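Local coordinates for putative transcriptional regulator protein, LacI family (Rhizobium etli, PDB 3MIZ), which probably acts as a LacI-family transcription factor that binds regulatory DNA, its periplasmic-binding-protein-like domain being the part modelled here, at residues 14-19 and 45-50; 27-32 and 251-256; 65-70 and 89-94; 73-78 and 259-264. All coordinates share one frame; numbering follows the deposited sequence.

Contact 1: 14-19 and 45-50; sequences NTFGII and KTILIA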
loop_
_atom_site.group_PDB
_atom_site.type_symbol
_atom_site.label_atom_id
_atom_site.label_comp_id
_atom_site.label_asym_id
_atom_site.label_seq_id
_atom_site.Cartn_x
_atom_site.Cartn_y
_atom_site.Cartn_z
ATOM N N ASN A 14 16.830 12.245 21.296
ATOM C CA ASN A 14 16.340 12.868 20.069
ATOM C C ASN A 14 15.754 11.789 19.174
ATOM O O ASN A 14 15.748 11.905 17.943
ATOM C CB ASN A 14 17.463 13.613 19.341
ATOM C CG ASN A 14 17.886 14.869 20.077
ATOM O OD1 ASN A 14 17.041 15.619 20.561
ATOM N ND2 ASN A 14 19.187 15.109 20.156
ATOM N N THR A 15 15.255 10.735 19.811
ATOM C CA THR A 15 14.656 9.623 19.088
ATOM C C THR A 15 13.194 9.472 19.491
ATOM O O THR A 15 12.872 9.401 20.679
ATOM C CB THR A 15 15.402 8.303 19.387
ATOM O OG1 THR A 15 16.774 8.437 18.994
ATOM C CG2 THR A 15 14.776 7.143 18.623
ATOM N N PHE A 16 12.313 9.453 18.498
ATOM C CA PHE A 16 10.887 9.274 18.745
ATOM C C PHE A 16 10.592 7.837 18.347
ATOM O O PHE A 16 11.166 7.328 17.386
ATOM C CB PHE A 16 10.030 10.194 17.864
ATOM C CG PHE A 16 9.989 11.631 18.308
ATOM C CD1 PHE A 16 10.683 12.063 19.429
ATOM C CD2 PHE A 16 9.250 12.557 17.584
ATOM C CE1 PHE A 16 10.641 13.402 19.821
ATOM C CE2 PHE A 16 9.199 13.890 17.963
ATOM C CZ PHE A 16 9.898 14.316 19.086
ATOM N N GLY A 17 9.712 7.185 19.092
ATOM C CA GLY A 17 9.353 5.827 18.764
ATOM C C GLY A 17 7.919 5.830 18.282
ATOM O O GLY A 17 7.081 6.544 18.824
ATOM N N ILE A 18 7.637 5.057 17.246
ATOM C CA ILE A 18 6.274 4.958 16.731
ATOM C C ILE A 18 5.767 3.571 17.070
ATOM O O ILE A 18 6.394 2.573 16.721
ATOM C CB ILE A 18 6.212 5.079 15.196
ATOM C CG1 ILE A 18 6.681 6.462 14.750
ATOM C CG2 ILE A 18 4.763 4.822 14.717
ATOM C CD1 ILE A 18 6.639 6.644 13.224
ATOM N N ILE A 19 4.645 3.497 17.767
ATOM C CA ILE A 19 4.082 2.195 18.080
ATOM C C ILE A 19 2.853 2.096 17.198
ATOM O O ILE A 19 1.902 2.856 17.360
ATOM C CB ILE A 19 3.693 2.076 19.570
ATOM C CG1 ILE A 19 4.961 2.139 20.431
ATOM C CG2 ILE A 19 2.926 0.766 19.812
ATOM C CD1 ILE A 19 4.724 1.955 21.914
ATOM N N LYS A 45 15.626 14.685 14.553
ATOM C CA LYS A 45 15.329 13.492 15.326
ATOM C C LYS A 45 15.258 12.230 14.488
ATOM O O LYS A 45 15.039 12.278 13.279
ATOM C CB LYS A 45 14.043 13.711 16.120
ATOM C CG LYS A 45 14.260 14.782 17.198
ATOM C CD LYS A 45 12.985 15.395 17.691
ATOM C CE LYS A 45 13.261 16.762 18.311
ATOM N NZ LYS A 45 14.285 16.733 19.398
ATOM N N THR A 46 15.495 11.100 15.140
ATOM C CA THR A 46 15.456 9.807 14.481
ATOM C C THR A 46 14.164 9.126 14.895
ATOM O O THR A 46 13.632 9.385 15.979
ATOM C CB THR A 46 16.657 8.955 14.890
ATOM O OG1 THR A 46 16.722 8.880 16.318
ATOM C CG2 THR A 46 17.943 9.580 14.372
ATOM N N ILE A 47 13.672 8.247 14.031
ATOM C CA ILE A 47 12.417 7.547 14.273
ATOM C C ILE A 47 12.616 6.036 14.236
ATOM O O ILE A 47 13.229 5.508 13.305
ATOM C CB ILE A 47 11.364 7.937 13.190
ATOM C CG1 ILE A 47 11.120 9.451 13.200
ATOM C CG2 ILE A 47 10.058 7.183 13.416
ATOM C CD1 ILE A 47 10.553 9.996 14.503
ATOM N N LEU A 48 12.117 5.353 15.266
ATOM C CA LEU A 48 12.180 3.900 15.353
ATOM C C LEU A 48 10.739 3.417 15.405
ATOM O O LEU A 48 9.944 3.906 16.212
ATOM C CB LEU A 48 12.911 3.449 16.617
ATOM C CG LEU A 48 14.440 3.477 16.581
ATOM C CD1 LEU A 48 15.001 3.041 17.942
ATOM C CD2 LEU A 48 14.930 2.542 15.478
ATOM N N ILE A 49 10.409 2.455 14.551
ATOM C CA ILE A 49 9.055 1.919 14.483
ATOM C C ILE A 49 8.935 0.486 15.028
ATOM O O ILE A 49 9.788 -0.357 14.762
ATOM C CB ILE A 49 8.560 1.922 13.015
ATOM C CG1 ILE A 49 8.683 3.327 12.420
ATOM C CG2 ILE A 49 7.123 1.434 12.949
ATOM C CD1 ILE A 49 8.312 3.377 10.928
ATOM N N ALA A 50 7.869 0.230 15.791
ATOM C CA ALA A 50 7.591 -1.097 16.345
ATOM C C ALA A 50 6.111 -1.396 16.091
ATOM O O ALA A 50 5.264 -0.538 16.305
ATOM C CB ALA A 50 7.885 -1.128 17.842
HETATM O O HOH W 1 16.480 17.295 17.939
HETATM O O HOH W 2 18.770 10.475 17.411
#
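Main-chain hydrogen bonds tie strand 15-19 to strand 46-50 in parallel, the two directions only 24° apart. Phe16 N donates to Thr46 O at 2.8 Å and Phe16 O accepts from Leu48 N; Ile18 repeats this with Leu48 O and Ala50 N, and Asn14 O takes the N-H of Thr46. The Ile47 side chain fits between Phe16 and Ile18: its bent end sets CD1 3.4 Å from Phe16 CB, while CG2 presses on Ile18 CD1 at a tight 3.5 Å. A beta-branched isoleucine suits a strand, and its two arms reach from one face of the sheet to Phe16 and to Ile18 on the neighbouring strand. Thr15 and Thr46 lie on the other face, where Thr15 OG1 donates to Thr46 OG1 at 2.7 Å as modelled, though the exact place of both oxygens is less certain; Thr46 holds its hydroxyl between backbone N and carbonyl carbon (chi1 54°). At the strand starts, Lys45 lays CD against Phe16 CZ at 3.6 Å, then turns at chi4 (-55°) so that NZ makes a weak bond to Asn14 OD1 at 3.2 Å and a stronger one to a water at 2.7 Å. The pair closes the beta-alpha-beta unit of strand 15-20, helix 30-42 and strand 46-51. Helix 30-42 covers Ile47 and Ile49, helix 253-268 packs on Phe16, and helix 56-68 covers Ile19 and Ala50, while Gly17 bonds through its main chain to strand 73-78.

Contact 2: 27-32 and 251-256; sequences PYSVDI and LPYYDL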
loop_
_atom_site.group_PDB
_atom_site.type_symbol
_atom_site.label_atom_id
_atom_site.label_comp_id
_atom_site.label_asym_id
_atom_site.label_seq_id
_atom_site.Cartn_x
_atom_site.Cartn_y
_atom_site.Cartn_z
ATOM N N PRO A 27 -0.922 -1.158 4.513
ATOM C CA PRO A 27 0.018 -0.158 3.990
ATOM C C PRO A 27 -0.653 1.073 3.375
ATOM O O PRO A 27 -0.080 1.724 2.497
ATOM C CB PRO A 27 0.813 -0.938 2.935
ATOM C CG PRO A 27 0.304 -2.374 3.027
ATOM C CD PRO A 27 -1.090 -2.241 3.537
ATOM N N TYR A 28 -1.859 1.396 3.828
ATOM C CA TYR A 28 -2.581 2.547 3.293
ATOM C C TYR A 28 -2.538 3.708 4.277
ATOM O O TYR A 28 -3.310 4.658 4.165
ATOM C CB TYR A 28 -4.044 2.185 3.031
ATOM C CG TYR A 28 -4.268 0.748 2.621
ATOM C CD1 TYR A 28 -3.565 0.184 1.559
ATOM C CD2 TYR A 28 -5.199 -0.044 3.289
ATOM C CE1 TYR A 28 -3.783 -1.137 1.172
ATOM C CE2 TYR A 28 -5.427 -1.364 2.912
ATOM C CZ TYR A 28 -4.716 -1.905 1.853
ATOM O OH TYR A 28 -4.944 -3.208 1.478
ATOM N N SER A 29 -1.634 3.630 5.244
ATOM C CA SER A 29 -1.543 4.682 6.242
ATOM C C SER A 29 -0.106 5.092 6.488
ATOM O O SER A 29 0.184 5.855 7.412
ATOM C CB SER A 29 -2.184 4.200 7.531
ATOM O OG SER A 29 -3.445 3.632 7.245
ATOM N N VAL A 30 0.784 4.581 5.644
ATOM C CA VAL A 30 2.202 4.877 5.740
ATOM C C VAL A 30 2.448 6.369 5.614
ATOM O O VAL A 30 3.482 6.866 6.058
ATOM C CB VAL A 30 3.005 4.152 4.639
ATOM C CG1 VAL A 30 2.822 2.649 4.767
ATOM C CG2 VAL A 30 2.560 4.634 3.268
ATOM N N ASP A 31 1.503 7.087 5.006
ATOM C CA ASP A 31 1.654 8.529 4.853
ATOM C C ASP A 31 1.791 9.221 6.207
ATOM O O ASP A 31 2.388 10.292 6.306
ATOM C CB ASP A 31 0.474 9.117 4.077
ATOM C CG ASP A 31 0.885 9.649 2.721
ATOM O OD1 ASP A 31 1.646 8.952 2.014
ATOM O OD2 ASP A 31 0.445 10.760 2.360
ATOM N N ILE A 32 1.232 8.623 7.257
ATOM C CA ILE A 32 1.370 9.233 8.576
ATOM C C ILE A 32 2.847 9.142 8.914
ATOM O O ILE A 32 3.456 10.104 9.384
ATOM C CB ILE A 32 0.571 8.483 9.656
ATOM C CG1 ILE A 32 -0.926 8.634 9.394
ATOM C CG2 ILE A 32 0.909 9.062 11.047
ATOM C CD1 ILE A 32 -1.791 7.780 10.316
ATOM N N LEU A 251 -7.827 11.821 3.267
ATOM C CA LEU A 251 -7.570 11.690 4.693
ATOM C C LEU A 251 -6.245 12.435 4.814
ATOM O O LEU A 251 -5.313 12.170 4.049
ATOM C CB LEU A 251 -7.401 10.221 5.080
ATOM C CG LEU A 251 -8.665 9.370 5.234
ATOM C CD1 LEU A 251 -8.261 7.906 5.414
ATOM C CD2 LEU A 251 -9.478 9.853 6.430
ATOM N N PRO A 252 -6.151 13.396 5.751
ATOM C CA PRO A 252 -4.940 14.192 5.967
ATOM C C PRO A 252 -3.828 13.447 6.716
ATOM O O PRO A 252 -3.263 13.957 7.683
ATOM C CB PRO A 252 -5.470 15.391 6.752
ATOM C CG PRO A 252 -6.502 14.753 7.626
ATOM C CD PRO A 252 -7.230 13.825 6.664
ATOM N N TYR A 253 -3.504 12.249 6.244
ATOM C CA TYR A 253 -2.479 11.432 6.877
ATOM C C TYR A 253 -1.126 12.106 7.016
ATOM O O TYR A 253 -0.556 12.132 8.103
ATOM C CB TYR A 253 -2.316 10.105 6.130
ATOM C CG TYR A 253 -3.388 9.098 6.477
ATOM C CD1 TYR A 253 -4.006 9.124 7.727
ATOM C CD2 TYR A 253 -3.761 8.100 5.581
ATOM C CE1 TYR A 253 -4.966 8.184 8.080
ATOM C CE2 TYR A 253 -4.727 7.144 5.930
ATOM C CZ TYR A 253 -5.318 7.199 7.182
ATOM O OH TYR A 253 -6.249 6.257 7.561
ATOM N N TYR A 254 -0.609 12.639 5.915
ATOM C CA TYR A 254 0.683 13.304 5.942
ATOM C C TYR A 254 0.691 14.413 6.999
ATOM O O TYR A 254 1.616 14.499 7.813
ATOM C CB TYR A 254 1.003 13.884 4.558
ATOM C CG TYR A 254 2.356 14.553 4.481
ATOM C CD1 TYR A 254 3.532 13.803 4.498
ATOM C CD2 TYR A 254 2.460 15.940 4.435
ATOM C CE1 TYR A 254 4.780 14.422 4.477
ATOM C CE2 TYR A 254 3.699 16.569 4.410
ATOM C CZ TYR A 254 4.856 15.806 4.434
ATOM O OH TYR A 254 6.086 16.434 4.435
ATOM N N ASP A 255 -0.346 15.248 6.996
ATOM C CA ASP A 255 -0.449 16.344 7.956
ATOM C C ASP A 255 -0.646 15.840 9.383
ATOM O O ASP A 255 -0.152 16.451 10.329
ATOM C CB ASP A 255 -1.596 17.290 7.589
ATOM C CG ASP A 255 -1.337 18.055 6.302
ATOM O OD1 ASP A 255 -0.172 18.445 6.058
ATOM O OD2 ASP A 255 -2.302 18.276 5.544
ATOM N N LEU A 256 -1.383 14.743 9.541
ATOM C CA LEU A 256 -1.591 14.174 10.875
ATOM C C LEU A 256 -0.247 13.777 11.465
ATOM O O LEU A 256 0.003 13.980 12.653
ATOM C CB LEU A 256 -2.497 12.940 10.824
ATOM C CG LEU A 256 -4.002 13.184 10.691
ATOM C CD1 LEU A 256 -4.729 11.861 10.479
ATOM C CD2 LEU A 256 -4.517 13.881 11.943
HETATM O O HOH W 3 -1.761 12.395 3.249
#
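The ring of Tyr253 is sandwiched: Leu251 CB sits 4.1 Å above the centre of one face, and Ser29 CB lies over the opposite face. Tyr28 O comes obliquely to Tyr253 CE2 at 3.4 Å, and across the ring Ile32 CG1 meets Tyr253 CD1 at 3.5 Å. A broad, flat tyrosine thus fills the angle between two helix starts. Its neighbour Tyr254 has CG anti to the backbone N (chi1 -178°), a turn that carries the ring away to Arg34, which makes a cation-pi contact, while its OH bonds to Asp38. The Asp31 carboxylate stands 64° from the Tyr254 ring plane. A water gives a hydrogen to Asp31 OD2 at 2.9 Å and accepts one from Tyr254 N, an amide in the first turn of its helix; the same OD2 forms a salt bridge with Arg236. An alanine in place of Tyr253 would remove the ring and would probably loosen the packing of Ile32 and Ser29 against this helix. The main chains are close as well, with Tyr254 CA 3.5 Å from Asp31 O. Helices 30-42 and 253-268 therefore begin side by side, with Ile98 against Ile32 and Leu256, and strands 110-113 and 277-285 behind Leu251, Pro252 and Leu256.

Contact 3: 65-70 and 89-94; sequences MFQSHR and GDVSIP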
loop_
_atom_site.group_PDB
_atom_site.type_symbol
_atom_site.label_atom_id
_atom_site.label_comp_id
_atom_site.label_asym_id
_atom_site.label_seq_id
_atom_site.Cartn_x
_atom_site.Cartn_y
_atom_site.Cartn_z
HETATM N N MSE A 65 10.427 -2.055 26.048
HETATM C CA MSE A 65 11.601 -1.930 25.190
HETATM C C MSE A 65 11.955 -0.467 24.947
HETATM O O MSE A 65 13.126 -0.086 25.014
HETATM C CB MSE A 65 11.362 -2.620 23.844
HETATM C CG MSE A 65 12.332 -2.180 22.743
HETATM SE SE MSE A 65 12.267 -3.338 21.204
HETATM C CE MSE A 65 13.286 -4.787 21.969
ATOM N N PHE A 66 10.952 0.355 24.654
ATOM C CA PHE A 66 11.215 1.766 24.404
ATOM C C PHE A 66 11.772 2.482 25.626
ATOM O O PHE A 66 12.653 3.333 25.501
ATOM C CB PHE A 66 9.959 2.481 23.893
ATOM C CG PHE A 66 9.724 2.306 22.414
ATOM C CD1 PHE A 66 10.799 2.156 21.541
ATOM C CD2 PHE A 66 8.439 2.318 21.887
ATOM C CE1 PHE A 66 10.599 2.023 20.165
ATOM C CE2 PHE A 66 8.230 2.186 20.510
ATOM C CZ PHE A 66 9.308 2.037 19.652
ATOM N N GLN A 67 11.267 2.145 26.807
ATOM C CA GLN A 67 11.766 2.774 28.022
ATOM C C GLN A 67 13.239 2.408 28.156
ATOM O O GLN A 67 14.083 3.268 28.395
ATOM C CB GLN A 67 11.002 2.283 29.255
ATOM C CG GLN A 67 11.455 2.954 30.555
ATOM C CD GLN A 67 10.657 2.496 31.762
ATOM O OE1 GLN A 67 10.679 1.320 32.124
ATOM N NE2 GLN A 67 9.943 3.425 32.389
ATOM N N SER A 68 13.531 1.124 27.980
ATOM C CA SER A 68 14.892 0.606 28.064
ATOM C C SER A 68 15.857 1.335 27.128
ATOM O O SER A 68 17.009 1.581 27.482
ATOM C CB SER A 68 14.896 -0.889 27.728
ATOM O OG SER A 68 16.215 -1.375 27.562
ATOM N N HIS A 69 15.376 1.677 25.935
ATOM C CA HIS A 69 16.189 2.358 24.931
ATOM C C HIS A 69 16.223 3.883 25.059
ATOM O O HIS A 69 16.809 4.567 24.217
ATOM C CB HIS A 69 15.702 1.961 23.534
ATOM C CG HIS A 69 16.094 0.572 23.129
ATOM N ND1 HIS A 69 17.376 0.242 22.746
ATOM C CD2 HIS A 69 15.371 -0.570 23.044
ATOM C CE1 HIS A 69 17.426 -1.043 22.439
ATOM N NE2 HIS A 69 16.222 -1.558 22.611
ATOM N N ARG A 70 15.597 4.405 26.111
ATOM C CA ARG A 70 15.553 5.844 26.383
ATOM C C ARG A 70 14.899 6.704 25.299
ATOM O O ARG A 70 15.335 7.826 25.044
ATOM C CB ARG A 70 16.961 6.386 26.657
ATOM C CG ARG A 70 17.819 5.514 27.569
ATOM C CD ARG A 70 17.119 5.158 28.869
ATOM N NE ARG A 70 17.940 4.264 29.682
ATOM C CZ ARG A 70 17.495 3.590 30.740
ATOM N NH1 ARG A 70 16.228 3.705 31.120
ATOM N NH2 ARG A 70 18.318 2.800 31.420
ATOM N N GLY A 89 1.468 -1.001 30.371
ATOM C CA GLY A 89 1.880 -1.561 31.648
ATOM C C GLY A 89 2.231 -0.456 32.626
ATOM O O GLY A 89 1.407 0.415 32.893
ATOM N N ASP A 90 3.456 -0.472 33.147
ATOM C CA ASP A 90 3.892 0.543 34.106
ATOM C C ASP A 90 4.764 1.631 33.489
ATOM O O ASP A 90 5.232 2.529 34.192
ATOM C CB ASP A 90 4.665 -0.111 35.256
ATOM C CG ASP A 90 3.795 -1.004 36.104
ATOM O OD1 ASP A 90 2.735 -0.527 36.561
ATOM O OD2 ASP A 90 4.172 -2.178 36.318
ATOM N N VAL A 91 4.980 1.550 32.180
ATOM C CA VAL A 91 5.807 2.523 31.478
ATOM C C VAL A 91 5.145 3.887 31.310
ATOM O O VAL A 91 3.963 3.991 30.973
ATOM C CB VAL A 91 6.217 1.993 30.083
ATOM C CG1 VAL A 91 6.980 3.063 29.321
ATOM C CG2 VAL A 91 7.068 0.745 30.237
ATOM N N SER A 92 5.932 4.931 31.541
ATOM C CA SER A 92 5.475 6.304 31.414
ATOM C C SER A 92 6.417 7.070 30.492
ATOM O O SER A 92 7.565 7.344 30.849
ATOM C CB SER A 92 5.439 6.981 32.786
ATOM O OG SER A 92 5.174 8.367 32.656
ATOM N N ILE A 93 5.930 7.406 29.301
ATOM C CA ILE A 93 6.718 8.147 28.320
ATOM C C ILE A 93 5.780 9.133 27.634
ATOM O O ILE A 93 4.636 8.784 27.339
ATOM C CB ILE A 93 7.289 7.210 27.228
ATOM C CG1 ILE A 93 8.160 6.123 27.862
ATOM C CG2 ILE A 93 8.087 8.025 26.212
ATOM C CD1 ILE A 93 8.738 5.137 26.856
ATOM N N PRO A 94 6.241 10.373 27.381
ATOM C CA PRO A 94 5.373 11.354 26.714
ATOM C C PRO A 94 4.831 10.704 25.444
ATOM O O PRO A 94 5.602 10.164 24.645
ATOM C CB PRO A 94 6.325 12.504 26.412
ATOM C CG PRO A 94 7.257 12.468 27.595
ATOM C CD PRO A 94 7.532 10.980 27.754
#
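A Schellman motif ends helix 56-68 here, and the segment 89-94, a loop leading into strand 95-97, runs past that helix end. Main-chain bonds come first: His69 N donates the last regular helix bond to Met65 O at 3.0 Å, and the motif itself shows in Arg70 N, which bonds to Gln67 O at the same length, and in the positive phi of Arg70 (60°), which turns the chain out of the helix. Apolar contacts join helix to loop. Ile93 has CG1 anti to the carbonyl carbon and an extended chi2, so its CD1 reaches out to the helix and lies 4.2 Å from Phe66 CB. Val91 points toward the helix too and sets CG1 4.1 Å from Gln67 CB; Ser92 between them points away, as suits a polar residue on an exposed loop. Contacts of mixed character come from Gln67, whose chain is straight from chi1 (-178°) onward and slides past Val91 in the opposite direction: besides the CB contact, its amide OE1 lies 4.1 Å from Val91 CG2, a loose contact of an exposed side chain. On the side of the helix turned from the loop, His69 ND1 bonds to ND1 of His69 of the second subunit. The closest approach is made by the tip of Ile93 against the flank of the helix: Ile93 CD1 lies 3.9 Å from Gln67 N.

Contact 4: 73-78 and 259-264; sequences GVLYVT and EGAKWL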
loop_
_atom_site.group_PDB
_atom_site.type_symbol
_atom_site.label_atom_id
_atom_site.label_comp_id
_atom_site.label_asym_id
_atom_site.label_seq_id
_atom_site.Cartn_x
_atom_site.Cartn_y
_atom_site.Cartn_z
ATOM N N GLY A 73 10.000 10.133 23.219
ATOM C CA GLY A 73 8.550 10.185 23.166
ATOM C C GLY A 73 7.997 9.117 22.236
ATOM O O GLY A 73 8.746 8.498 21.479
ATOM N N VAL A 74 6.687 8.906 22.288
ATOM C CA VAL A 74 6.039 7.902 21.450
ATOM C C VAL A 74 4.861 8.457 20.661
ATOM O O VAL A 74 4.061 9.238 21.173
ATOM C CB VAL A 74 5.491 6.714 22.294
ATOM C CG1 VAL A 74 4.557 5.836 21.438
ATOM C CG2 VAL A 74 6.625 5.879 22.826
ATOM N N LEU A 75 4.773 8.057 19.402
ATOM C CA LEU A 75 3.644 8.438 18.578
ATOM C C LEU A 75 2.895 7.123 18.418
ATOM O O LEU A 75 3.383 6.185 17.792
ATOM C CB LEU A 75 4.118 8.983 17.233
ATOM C CG LEU A 75 4.825 10.330 17.402
ATOM C CD1 LEU A 75 5.562 10.703 16.132
ATOM C CD2 LEU A 75 3.788 11.392 17.775
ATOM N N TYR A 76 1.732 7.045 19.049
ATOM C CA TYR A 76 0.891 5.859 19.009
ATOM C C TYR A 76 0.020 6.019 17.775
ATOM O O TYR A 76 -0.910 6.823 17.771
ATOM C CB TYR A 76 0.014 5.824 20.253
ATOM C CG TYR A 76 -0.568 4.480 20.533
ATOM C CD1 TYR A 76 0.195 3.500 21.166
ATOM C CD2 TYR A 76 -1.889 4.183 20.194
ATOM C CE1 TYR A 76 -0.334 2.264 21.465
ATOM C CE2 TYR A 76 -2.431 2.940 20.490
ATOM C CZ TYR A 76 -1.642 1.985 21.131
ATOM O OH TYR A 76 -2.161 0.752 21.453
ATOM N N VAL A 77 0.315 5.243 16.738
ATOM C CA VAL A 77 -0.403 5.353 15.477
ATOM C C VAL A 77 -1.155 4.090 15.075
ATOM O O VAL A 77 -0.593 2.993 15.038
ATOM C CB VAL A 77 0.589 5.714 14.339
ATOM C CG1 VAL A 77 -0.156 5.938 13.029
ATOM C CG2 VAL A 77 1.402 6.931 14.732
ATOM N N THR A 78 -2.434 4.244 14.770
ATOM C CA THR A 78 -3.222 3.098 14.335
ATOM C C THR A 78 -3.400 3.189 12.820
ATOM O O THR A 78 -3.479 4.289 12.262
ATOM C CB THR A 78 -4.595 3.066 15.041
ATOM O OG1 THR A 78 -5.257 4.327 14.888
ATOM C CG2 THR A 78 -4.405 2.785 16.534
ATOM N N GLU A 259 1.828 17.086 12.165
ATOM C CA GLU A 259 1.250 17.781 13.317
ATOM C C GLU A 259 1.457 16.988 14.605
ATOM O O GLU A 259 1.816 17.552 15.639
ATOM C CB GLU A 259 -0.248 18.035 13.106
ATOM C CG GLU A 259 -0.569 19.173 12.140
ATOM C CD GLU A 259 -0.037 20.511 12.621
ATOM O OE1 GLU A 259 -0.299 20.881 13.788
ATOM O OE2 GLU A 259 0.641 21.196 11.829
ATOM N N GLY A 260 1.223 15.680 14.538
ATOM C CA GLY A 260 1.395 14.835 15.707
ATOM C C GLY A 260 2.807 14.886 16.251
ATOM O O GLY A 260 3.009 14.973 17.463
ATOM N N ALA A 261 3.788 14.831 15.353
ATOM C CA ALA A 261 5.193 14.867 15.746
ATOM C C ALA A 261 5.546 16.190 16.431
ATOM O O ALA A 261 6.186 16.193 17.477
ATOM C CB ALA A 261 6.093 14.643 14.517
ATOM N N LYS A 262 5.124 17.307 15.847
ATOM C CA LYS A 262 5.414 18.611 16.439
ATOM C C LYS A 262 4.786 18.696 17.826
ATOM O O LYS A 262 5.411 19.163 18.783
ATOM C CB LYS A 262 4.871 19.746 15.565
ATOM C CG LYS A 262 5.185 21.123 16.135
ATOM C CD LYS A 262 4.510 22.243 15.370
ATOM C CE LYS A 262 4.782 23.583 16.048
ATOM N NZ LYS A 262 4.200 24.725 15.294
ATOM N N TRP A 263 3.545 18.236 17.925
ATOM C CA TRP A 263 2.815 18.246 19.181
ATOM C C TRP A 263 3.580 17.441 20.234
ATOM O O TRP A 263 3.729 17.886 21.376
ATOM C CB TRP A 263 1.418 17.663 18.959
ATOM C CG TRP A 263 0.394 18.078 19.968
ATOM C CD1 TRP A 263 0.537 19.018 20.952
ATOM C CD2 TRP A 263 -0.951 17.594 20.069
ATOM N NE1 TRP A 263 -0.637 19.151 21.655
ATOM C CE2 TRP A 263 -1.567 18.289 21.135
ATOM C CE3 TRP A 263 -1.696 16.644 19.361
ATOM C CZ2 TRP A 263 -2.897 18.063 21.508
ATOM C CZ3 TRP A 263 -3.021 16.419 19.734
ATOM C CH2 TRP A 263 -3.605 17.127 20.798
ATOM N N LEU A 264 4.074 16.266 19.851
ATOM C CA LEU A 264 4.833 15.436 20.780
ATOM C C LEU A 264 6.099 16.176 21.203
ATOM O O LEU A 264 6.491 16.148 22.375
ATOM C CB LEU A 264 5.225 14.097 20.136
ATOM C CG LEU A 264 6.115 13.175 20.989
ATOM C CD1 LEU A 264 5.400 12.798 22.282
ATOM C CD2 LEU A 264 6.476 11.919 20.206
#
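A helix laid over a parallel sheet is the element here: helix 259-264 crosses strand 73-78 at 149°, with the axes 9.1 Å apart. Leu75 and Leu264 carry the contact. Leu264 points toward the strand with CG anti to the backbone N (chi1 176°), and its CD2 meets Leu75 CG at 3.6 Å, the two chains crossing obliquely. The same methyl lies 3.7 Å from Val74 N, against the strand backbone. This approach depends on Gly73, because a side chain there would collide with Leu264 CD1. Leu75 spreads its own branches along the helix: CD2 reaches Gly260 O at 3.7 Å, whereas CD1 faces Ala261 CB at 4.3 Å. The small residues Gly260 and Ala261 suit a helix face that must receive a leucine. An alanine in place of Leu75 would remove CG and both methyls with their contacts to Leu264, Gly260 and Ala261, and would probably weaken the grip of helix 253-268 on the sheet. Ile36 of helix 30-42 and Val96 of strand 95-97 also touch Leu75, and Phe16 touches Leu264, so the leucines sit within a largely apolar layer. Such a layer between a parallel sheet and its covering helices is typical of the Rossmann-like subdomain of the periplasmic-binding-protein fold.

All four contacts build one subdomain around the parallel sheet of strands 46-51, 15-20, 73-78 and 95-97. Contacts 1 and 4, with centres about 10 Å apart, share that sheet: Gly17 O lies 2.8 Å from Leu75 N, probably a hydrogen bond. Contact 3 packs on the face of the sheet remote from helix 253-268, where Phe66 CE2 meets Ile19 CG1 at 3.3 Å, and it reaches contact 4 through Pro94 O and Val74 N. Contacts 4 and 2 follow each other on helix 253-268, with centres about 13 Å apart. Contacts 2 and 3, about 25 Å apart between centres, do not touch, yet both reach the second subunit, as does contact 1.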